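Local coordinates for protein arylsulfatase (Pseudoalteromonas sp. MB47, PDB 7AJ0) that probably removes sulfate groups from the algal polysaccharide fucoidan, as a calcium-containing sulfatase that assembles into a hexamer, at residues R50-L55 and V148-A153; F441-T446 and A464-N469. All coordinates share one frame; numbering follows the deposited sequence.

Interaction 1: residues R50-L55 and V148-A153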
ATOM      1  N   ARG A  50      56.864 -23.587  -6.038  1.00 30.30           N
ATOM      2  CA  ARG A  50      55.814 -23.855  -7.014  1.00 29.96           C
ATOM      3  C   ARG A  50      54.714 -22.814  -6.859  1.00 29.16           C
ATOM      4  O   ARG A  50      54.688 -22.045  -5.894  1.00 31.31           O
ATOM      5  CB  ARG A  50      55.254 -25.274  -6.866  1.00 30.02           C
ATOM      6  CG  ARG A  50      54.574 -25.577  -5.533  1.00 33.82           C
ATOM      7  CD  ARG A  50      53.968 -26.976  -5.566  1.00 29.68           C
ATOM      8  NE  ARG A  50      53.190 -27.304  -4.377  1.00 29.27           N
ATOM      9  CZ  ARG A  50      53.635 -28.040  -3.359  1.00 29.59           C
ATOM     10  NH1 ARG A  50      54.869 -28.531  -3.365  1.00 30.32           N
ATOM     11  NH2 ARG A  50      52.837 -28.284  -2.331  1.00 29.21           N
ATOM     12  N   LYS A  51      53.803 -22.800  -7.833  1.00 28.88           N
ATOM     13  CA  LYS A  51      52.723 -21.826  -7.845  1.00 28.17           C
ATOM     14  C   LYS A  51      51.816 -22.017  -6.631  1.00 27.62           C
ATOM     15  O   LYS A  51      51.762 -23.101  -6.046  1.00 27.75           O
ATOM     16  CB  LYS A  51      51.914 -21.952  -9.132  1.00 28.08           C
ATOM     17  CG  LYS A  51      52.658 -21.509 -10.381  1.00 28.57           C
ATOM     18  CD  LYS A  51      51.883 -21.873 -11.638  1.00 41.44           C
ATOM     19  CE  LYS A  51      52.631 -21.467 -12.899  1.00 47.70           C
ATOM     20  NZ  LYS A  51      51.998 -22.036 -14.123  1.00 56.54           N
ATOM     21  N   PRO A  52      51.093 -20.972  -6.238  1.00 27.05           N
ATOM     22  CA  PRO A  52      50.263 -21.063  -5.034  1.00 26.58           C
ATOM     23  C   PRO A  52      48.985 -21.856  -5.250  1.00 26.26           C
ATOM     24  O   PRO A  52      48.465 -21.966  -6.362  1.00 26.24           O
ATOM     25  CB  PRO A  52      49.944 -19.596  -4.713  1.00 26.16           C
ATOM     26  CG  PRO A  52      50.002 -18.911  -6.037  1.00 26.23           C
ATOM     27  CD  PRO A  52      51.086 -19.614  -6.817  1.00 26.89           C
ATOM     28  N   ASN A  53      48.490 -22.420  -4.150  1.00 26.08           N
ATOM     29  CA  ASN A  53      47.181 -23.045  -4.133  1.00 25.74           C
ATOM     30  C   ASN A  53      46.104 -21.978  -3.951  1.00 25.14           C
ATOM     31  O   ASN A  53      46.352 -20.893  -3.419  1.00 27.03           O
ATOM     32  CB  ASN A  53      47.065 -24.064  -2.999  1.00 25.84           C
ATOM     33  CG  ASN A  53      48.295 -24.933  -2.859  1.00 26.47           C
ATOM     34  OD1 ASN A  53      48.725 -25.585  -3.809  1.00 26.89           O
ATOM     35  ND2 ASN A  53      48.868 -24.948  -1.661  1.00 26.61           N
ATOM     36  N   VAL A  54      44.896 -22.301  -4.396  1.00 24.87           N
ATOM     37  CA  VAL A  54      43.728 -21.468  -4.154  1.00 24.33           C
ATOM     38  C   VAL A  54      42.641 -22.350  -3.558  1.00 24.17           C
ATOM     39  O   VAL A  54      42.370 -23.440  -4.073  1.00 24.39           O
ATOM     40  CB  VAL A  54      43.221 -20.782  -5.436  1.00 24.20           C
ATOM     41  CG1 VAL A  54      41.986 -19.946  -5.125  1.00 23.69           C
ATOM     42  CG2 VAL A  54      44.312 -19.919  -6.050  1.00 24.42           C
ATOM     43  N   LEU A  55      42.040 -21.889  -2.468  1.00 23.83           N
ATOM     44  CA  LEU A  55      40.896 -22.541  -1.854  1.00 23.66           C
ATOM     45  C   LEU A  55      39.755 -21.538  -1.832  1.00 23.20           C
ATOM     46  O   LEU A  55      39.858 -20.495  -1.177  1.00 23.00           O
ATOM     47  CB  LEU A  55      41.224 -23.024  -0.439  1.00 23.78           C
ATOM     48  CG  LEU A  55      40.063 -23.621   0.356  1.00 23.64           C
ATOM     49  CD1 LEU A  55      39.564 -24.909  -0.277  1.00 23.86           C
ATOM     50  CD2 LEU A  55      40.484 -23.856   1.803  1.00 23.78           C
ATOM     51  N   VAL A 148      48.540 -26.386 -16.626  1.00 30.05           N
ATOM     52  CA  VAL A 148      49.848 -25.919 -16.181  1.00 30.23           C
ATOM     53  C   VAL A 148      50.226 -26.558 -14.849  1.00 30.12           C
ATOM     54  O   VAL A 148      50.987 -25.979 -14.065  1.00 34.60           O
ATOM     55  CB  VAL A 148      49.887 -24.380 -16.069  1.00 29.75           C
ATOM     56  CG1 VAL A 148      49.508 -23.743 -17.396  1.00 37.81           C
ATOM     57  CG2 VAL A 148      48.971 -23.898 -14.952  1.00 28.89           C
ATOM     58  N   GLY A 149      49.697 -27.749 -14.583  1.00 30.22           N
ATOM     59  CA  GLY A 149      50.170 -28.559 -13.481  1.00 40.28           C
ATOM     60  C   GLY A 149      49.337 -28.536 -12.220  1.00 32.45           C
ATOM     61  O   GLY A 149      49.712 -29.199 -11.244  1.00 29.74           O
ATOM     62  N   TYR A 150      48.231 -27.801 -12.196  1.00 28.97           N
ATOM     63  CA  TYR A 150      47.349 -27.816 -11.040  1.00 28.36           C
ATOM     64  C   TYR A 150      46.510 -29.088 -11.024  1.00 28.52           C
ATOM     65  O   TYR A 150      46.106 -29.598 -12.073  1.00 28.86           O
ATOM     66  CB  TYR A 150      46.414 -26.602 -11.052  1.00 27.67           C
ATOM     67  CG  TYR A 150      47.025 -25.319 -10.538  1.00 27.36           C
ATOM     68  CD1 TYR A 150      47.882 -24.569 -11.330  1.00 27.64           C
ATOM     69  CD2 TYR A 150      46.730 -24.851  -9.266  1.00 26.84           C
ATOM     70  CE1 TYR A 150      48.439 -23.394 -10.864  1.00 27.41           C
ATOM     71  CE2 TYR A 150      47.280 -23.678  -8.793  1.00 26.62           C
ATOM     72  CZ  TYR A 150      48.133 -22.953  -9.596  1.00 26.91           C
ATOM     73  OH  TYR A 150      48.681 -21.784  -9.126  1.00 26.75           O
ATOM     74  N   LYS A 151      46.256 -29.605  -9.825  1.00 28.32           N
ATOM     75  CA  LYS A 151      45.184 -30.571  -9.606  1.00 28.30           C
ATOM     76  C   LYS A 151      43.938 -29.777  -9.217  1.00 27.56           C
ATOM     77  O   LYS A 151      43.936 -29.077  -8.198  1.00 27.09           O
ATOM     78  CB  LYS A 151      45.553 -31.584  -8.529  1.00 28.55           C
ATOM     79  CG  LYS A 151      46.691 -32.525  -8.920  1.00 34.68           C
ATOM     80  CD  LYS A 151      46.305 -33.478 -10.056  1.00 58.39           C
ATOM     81  CE  LYS A 151      45.347 -34.572  -9.592  1.00 52.89           C
ATOM     82  NZ  LYS A 151      44.931 -35.467 -10.714  1.00 56.52           N
ATOM     83  N   THR A 152      42.896 -29.867 -10.035  1.00 27.51           N
ATOM     84  CA  THR A 152      41.722 -29.017  -9.911  1.00 26.89           C
ATOM     85  C   THR A 152      40.506 -29.849  -9.535  1.00 26.84           C
ATOM     86  O   THR A 152      40.299 -30.943 -10.070  1.00 27.34           O
ATOM     87  CB  THR A 152      41.459 -28.274 -11.224  1.00 26.90           C
ATOM     88  OG1 THR A 152      41.169 -29.220 -12.261  1.00 36.06           O
ATOM     89  CG2 THR A 152      42.676 -27.458 -11.627  1.00 27.02           C
ATOM     90  N   ALA A 153      39.698 -29.326  -8.617  1.00 26.27           N
ATOM     91  CA  ALA A 153      38.536 -30.061  -8.149  1.00 26.23           C
ATOM     92  C   ALA A 153      37.437 -29.102  -7.727  1.00 25.62           C
ATOM     93  O   ALA A 153      37.701 -28.000  -7.241  1.00 25.19           O
ATOM     94  CB  ALA A 153      38.891 -30.980  -6.971  1.00 26.40           C
TER
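Lys51 and Pro52 meet Val148 and Tyr150 where the backbones of 50-55 and 148-153 run into strands 53-59 and 151-155, which do not pair with each other but lie in parallel on the two sides of strand 262-267. The tyrosine spans the distance between their entry ends. Its OH donates a hydrogen bond to Pro52 O at 2.8 Å, lying in the carbonyl plane with a C=O...OH angle of 149°; the acceptor in turn sits at the edge of the phenol ring, near its plane. With CG anti to its own carbonyl carbon (chi1 -81°), the Tyr150 side chain brings its hydroxyl up to the 50-55 segment, where Lys51 CB also touches OH at 3.2 Å. This is the central mixed sheet of the sulfatase fold, of the alkaline phosphatase clan, and strand 53-59 leads directly to the calcium ligands Asp60 and Asp61. Gly149, at positive phi, is the C-prime residue of a Schellman motif closing helix 141-146, so Tyr150 stands between that helix and its strand. A phenylalanine in place of Tyr150 would probably leave Pro52 O without this donor. The extended Lys51 chain crosses the tyrosine at about a right angle, with CD 3.8 Å from Tyr150 CE1. Farther out, Lys51 NZ lies against Val148 CG2 at 3.6 Å and is hydrogen-bonded to Gly388 O.

Interaction 2: residues F441-T446 and A464-N469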
ATOM      1  N   PHE A 441      17.920   0.554 -13.613  1.00 24.07           N
ATOM      2  CA  PHE A 441      17.127   0.766 -14.816  1.00 24.56           C
ATOM      3  C   PHE A 441      15.889  -0.114 -14.852  1.00 24.73           C
ATOM      4  O   PHE A 441      14.937   0.210 -15.569  1.00 25.20           O
ATOM      5  CB  PHE A 441      17.992   0.515 -16.054  1.00 24.70           C
ATOM      6  CG  PHE A 441      19.251   1.337 -16.077  1.00 24.59           C
ATOM      7  CD1 PHE A 441      19.249   2.621 -16.592  1.00 24.94           C
ATOM      8  CD2 PHE A 441      20.433   0.830 -15.562  1.00 25.74           C
ATOM      9  CE1 PHE A 441      20.406   3.380 -16.603  1.00 26.53           C
ATOM     10  CE2 PHE A 441      21.591   1.585 -15.570  1.00 24.15           C
ATOM     11  CZ  PHE A 441      21.577   2.861 -16.091  1.00 24.50           C
ATOM     12  N   LYS A 442      15.879  -1.203 -14.089  1.00 24.41           N
ATOM     13  CA  LYS A 442      14.694  -2.019 -13.860  1.00 24.56           C
ATOM     14  C   LYS A 442      14.695  -2.417 -12.392  1.00 24.18           C
ATOM     15  O   LYS A 442      15.751  -2.712 -11.824  1.00 23.77           O
ATOM     16  CB  LYS A 442      14.668  -3.248 -14.769  1.00 24.72           C
ATOM     17  CG  LYS A 442      14.419  -2.905 -16.236  1.00 25.32           C
ATOM     18  CD  LYS A 442      14.444  -4.139 -17.126  1.00 30.24           C
ATOM     19  CE  LYS A 442      14.144  -3.777 -18.576  1.00 26.05           C
ATOM     20  NZ  LYS A 442      14.153  -4.978 -19.458  1.00 45.30           N
ATOM     21  N   VAL A 443      13.512  -2.421 -11.782  1.00 24.35           N
ATOM     22  CA  VAL A 443      13.371  -2.525 -10.335  1.00 24.09           C
ATOM     23  C   VAL A 443      12.477  -3.707  -9.995  1.00 24.20           C
ATOM     24  O   VAL A 443      11.392  -3.860 -10.569  1.00 24.63           O
ATOM     25  CB  VAL A 443      12.800  -1.223  -9.740  1.00 24.28           C
ATOM     26  CG1 VAL A 443      12.270  -1.453  -8.333  1.00 24.18           C
ATOM     27  CG2 VAL A 443      13.866  -0.140  -9.748  1.00 24.11           C
ATOM     28  N   PHE A 444      12.931  -4.534  -9.055  1.00 23.85           N
ATOM     29  CA  PHE A 444      12.102  -5.596  -8.507  1.00 23.96           C
ATOM     30  C   PHE A 444      11.174  -5.021  -7.444  1.00 24.11           C
ATOM     31  O   PHE A 444      11.618  -4.300  -6.544  1.00 25.09           O
ATOM     32  CB  PHE A 444      12.967  -6.699  -7.903  1.00 23.58           C
ATOM     33  CG  PHE A 444      13.694  -7.530  -8.920  1.00 23.53           C
ATOM     34  CD1 PHE A 444      14.923  -7.129  -9.412  1.00 23.29           C
ATOM     35  CD2 PHE A 444      13.152  -8.720  -9.374  1.00 23.77           C
ATOM     36  CE1 PHE A 444      15.596  -7.895 -10.342  1.00 23.30           C
ATOM     37  CE2 PHE A 444      13.821  -9.491 -10.304  1.00 23.79           C
ATOM     38  CZ  PHE A 444      15.044  -9.077 -10.788  1.00 23.55           C
ATOM     39  N   ASN A 445       9.888  -5.336  -7.547  1.00 24.54           N
ATOM     40  CA  ASN A 445       8.878  -4.858  -6.610  1.00 24.80           C
ATOM     41  C   ASN A 445       8.172  -6.072  -6.027  1.00 24.94           C
ATOM     42  O   ASN A 445       7.632  -6.895  -6.772  1.00 25.24           O
ATOM     43  CB  ASN A 445       7.895  -3.916  -7.305  1.00 34.13           C
ATOM     44  CG  ASN A 445       7.184  -3.001  -6.333  1.00 35.94           C
ATOM     45  OD1 ASN A 445       7.810  -2.176  -5.665  1.00 43.52           O
ATOM     46  ND2 ASN A 445       5.867  -3.132  -6.257  1.00 41.97           N
ATOM     47  N   THR A 446       8.182  -6.186  -4.702  1.00 28.64           N
ATOM     48  CA  THR A 446       7.744  -7.391  -4.013  1.00 24.89           C
ATOM     49  C   THR A 446       6.365  -7.183  -3.400  1.00 25.40           C
ATOM     50  O   THR A 446       6.149  -6.220  -2.657  1.00 26.40           O
ATOM     51  CB  THR A 446       8.752  -7.782  -2.929  1.00 24.43           C
ATOM     52  OG1 THR A 446      10.067  -7.843  -3.498  1.00 24.00           O
ATOM     53  CG2 THR A 446       8.395  -9.133  -2.327  1.00 24.54           C
ATOM     54  N   ALA A 464      13.467   8.856 -14.842  1.00 27.09           N
ATOM     55  CA  ALA A 464      14.868   8.802 -14.457  1.00 26.63           C
ATOM     56  C   ALA A 464      15.201   7.461 -13.821  1.00 26.05           C
ATOM     57  O   ALA A 464      14.393   6.918 -13.057  1.00 25.94           O
ATOM     58  CB  ALA A 464      15.207   9.930 -13.466  1.00 26.65           C
ATOM     59  N   PRO A 465      16.374   6.900 -14.116  1.00 25.71           N
ATOM     60  CA  PRO A 465      16.821   5.718 -13.370  1.00 25.17           C
ATOM     61  C   PRO A 465      16.886   6.019 -11.882  1.00 24.92           C
ATOM     62  O   PRO A 465      17.210   7.133 -11.465  1.00 25.06           O
ATOM     63  CB  PRO A 465      18.212   5.432 -13.947  1.00 24.97           C
ATOM     64  CG  PRO A 465      18.199   6.053 -15.296  1.00 25.44           C
ATOM     65  CD  PRO A 465      17.328   7.273 -15.179  1.00 25.87           C
ATOM     66  N   TRP A 466      16.563   5.013 -11.076  1.00 24.61           N
ATOM     67  CA  TRP A 466      16.666   5.164  -9.632  1.00 24.39           C
ATOM     68  C   TRP A 466      18.135   5.195  -9.229  1.00 24.06           C
ATOM     69  O   TRP A 466      18.958   4.455  -9.772  1.00 23.83           O
ATOM     70  CB  TRP A 466      15.952   4.024  -8.913  1.00 24.19           C
ATOM     71  CG  TRP A 466      14.468   4.007  -9.108  1.00 24.56           C
ATOM     72  CD1 TRP A 466      13.764   4.606 -10.110  1.00 25.02           C
ATOM     73  CD2 TRP A 466      13.505   3.360  -8.272  1.00 24.57           C
ATOM     74  NE1 TRP A 466      12.421   4.366  -9.953  1.00 25.31           N
ATOM     75  CE2 TRP A 466      12.235   3.604  -8.830  1.00 25.05           C
ATOM     76  CE3 TRP A 466      13.591   2.597  -7.105  1.00 24.27           C
ATOM     77  CZ2 TRP A 466      11.062   3.113  -8.263  1.00 25.23           C
ATOM     78  CZ3 TRP A 466      12.427   2.110  -6.541  1.00 25.49           C
ATOM     79  CH2 TRP A 466      11.178   2.370  -7.121  1.00 26.42           C
ATOM     80  N   VAL A 467      18.463   6.062  -8.274  1.00 24.09           N
ATOM     81  CA  VAL A 467      19.833   6.223  -7.807  1.00 23.86           C
ATOM     82  C   VAL A 467      19.839   6.224  -6.287  1.00 23.73           C
ATOM     83  O   VAL A 467      19.061   6.951  -5.657  1.00 24.00           O
ATOM     84  CB  VAL A 467      20.480   7.513  -8.346  1.00 24.17           C
ATOM     85  CG1 VAL A 467      21.882   7.667  -7.782  1.00 23.99           C
ATOM     86  CG2 VAL A 467      20.511   7.499  -9.867  1.00 24.36           C
ATOM     87  N   PHE A 468      20.708   5.403  -5.706  1.00 23.36           N
ATOM     88  CA  PHE A 468      20.953   5.376  -4.274  1.00 23.26           C
ATOM     89  C   PHE A 468      22.441   5.592  -4.037  1.00 23.15           C
ATOM     90  O   PHE A 468      23.270   4.867  -4.598  1.00 22.91           O
ATOM     91  CB  PHE A 468      20.536   4.038  -3.650  1.00 22.97           C
ATOM     92  CG  PHE A 468      19.101   3.672  -3.886  1.00 23.10           C
ATOM     93  CD1 PHE A 468      18.728   2.978  -5.024  1.00 23.06           C
ATOM     94  CD2 PHE A 468      18.128   4.004  -2.960  1.00 23.32           C
ATOM     95  CE1 PHE A 468      17.408   2.633  -5.241  1.00 23.24           C
ATOM     96  CE2 PHE A 468      16.806   3.661  -3.169  1.00 23.49           C
ATOM     97  CZ  PHE A 468      16.446   2.975  -4.312  1.00 31.00           C
ATOM     98  N   ASN A 469      22.781   6.584  -3.221  1.00 23.37           N
ATOM     99  CA  ASN A 469      24.137   6.687  -2.681  1.00 23.30           C
ATOM    100  C   ASN A 469      24.270   5.615  -1.607  1.00 23.01           C
ATOM    101  O   ASN A 469      23.733   5.752  -0.505  1.00 23.12           O
ATOM    102  CB  ASN A 469      24.397   8.077  -2.118  1.00 23.71           C
ATOM    103  CG  ASN A 469      25.811   8.233  -1.579  1.00 23.72           C
ATOM    104  OD1 ASN A 469      26.398   7.291  -1.044  1.00 23.43           O
ATOM    105  ND2 ASN A 469      26.365   9.428  -1.717  1.00 24.10           N
TER
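Val443 and Trp466 form the CH-pi part of this contact: Val443 CG2 sits over one face of the indole, 4.0 Å from the centroid of the six-membered ring and 18° off its normal. The methyl is offset from the ring centre toward the CD2-CE3 bond, 3.8 Å from both Trp466 CD2 and Trp466 CE3. The valine's rotation, with CG1 anti to the backbone N (chi1 163°), turns both methyls to the indole, CG2 over the face and CG1 toward the rim at Trp466 CZ3, 4.0 Å away. Purely apolar contact continues at Phe441 and Pro465, whose CA atoms are 5.2 Å apart. Although the Phe441 CB points away, its ring swings back, and Pro465 CG comes obliquely against the CD1-CE1 side of the ring, 3.7 Å from Phe441 CE1. Strand 466-469 is an edge strand, within this chain, of the four-stranded antiparallel sheet in its C-terminal part, next to 437-440; beyond Phe441 the chain continues into strand 442-446, which pairs with 456-460 in a separate two-stranded sheet. Helix 489-505 touches the phenylalanine through Met496 and the proline through Met489. Phe457 of a second subunit adds apolar contact, meeting the indole ring and packing on Val443. The polar end of the indole is also held from there: Trp466 NE1 is hydrogen-bonded to Ser456 O of that second subunit.

Both contacts are partly buried, each with two buried residues among the four that touch, but they lie on opposite sides of the chain's centre, with their own centres about 41 Å apart. Interaction 1 belongs to the large mixed sheet and spans two strands separated by a third; interaction 2 joins strands of two separate antiparallel sheets, formed later in the chain. No strand is shared. The chemistry differs accordingly: 50-55 and 148-153 are tied by a tyrosine-to-carbonyl hydrogen bond beside aliphatic contacts, whereas 441-446 and 464-469 meet through carbon atoms alone. No other chain touches interaction 1, while interaction 2 lies at a subunit interface of the hexamer.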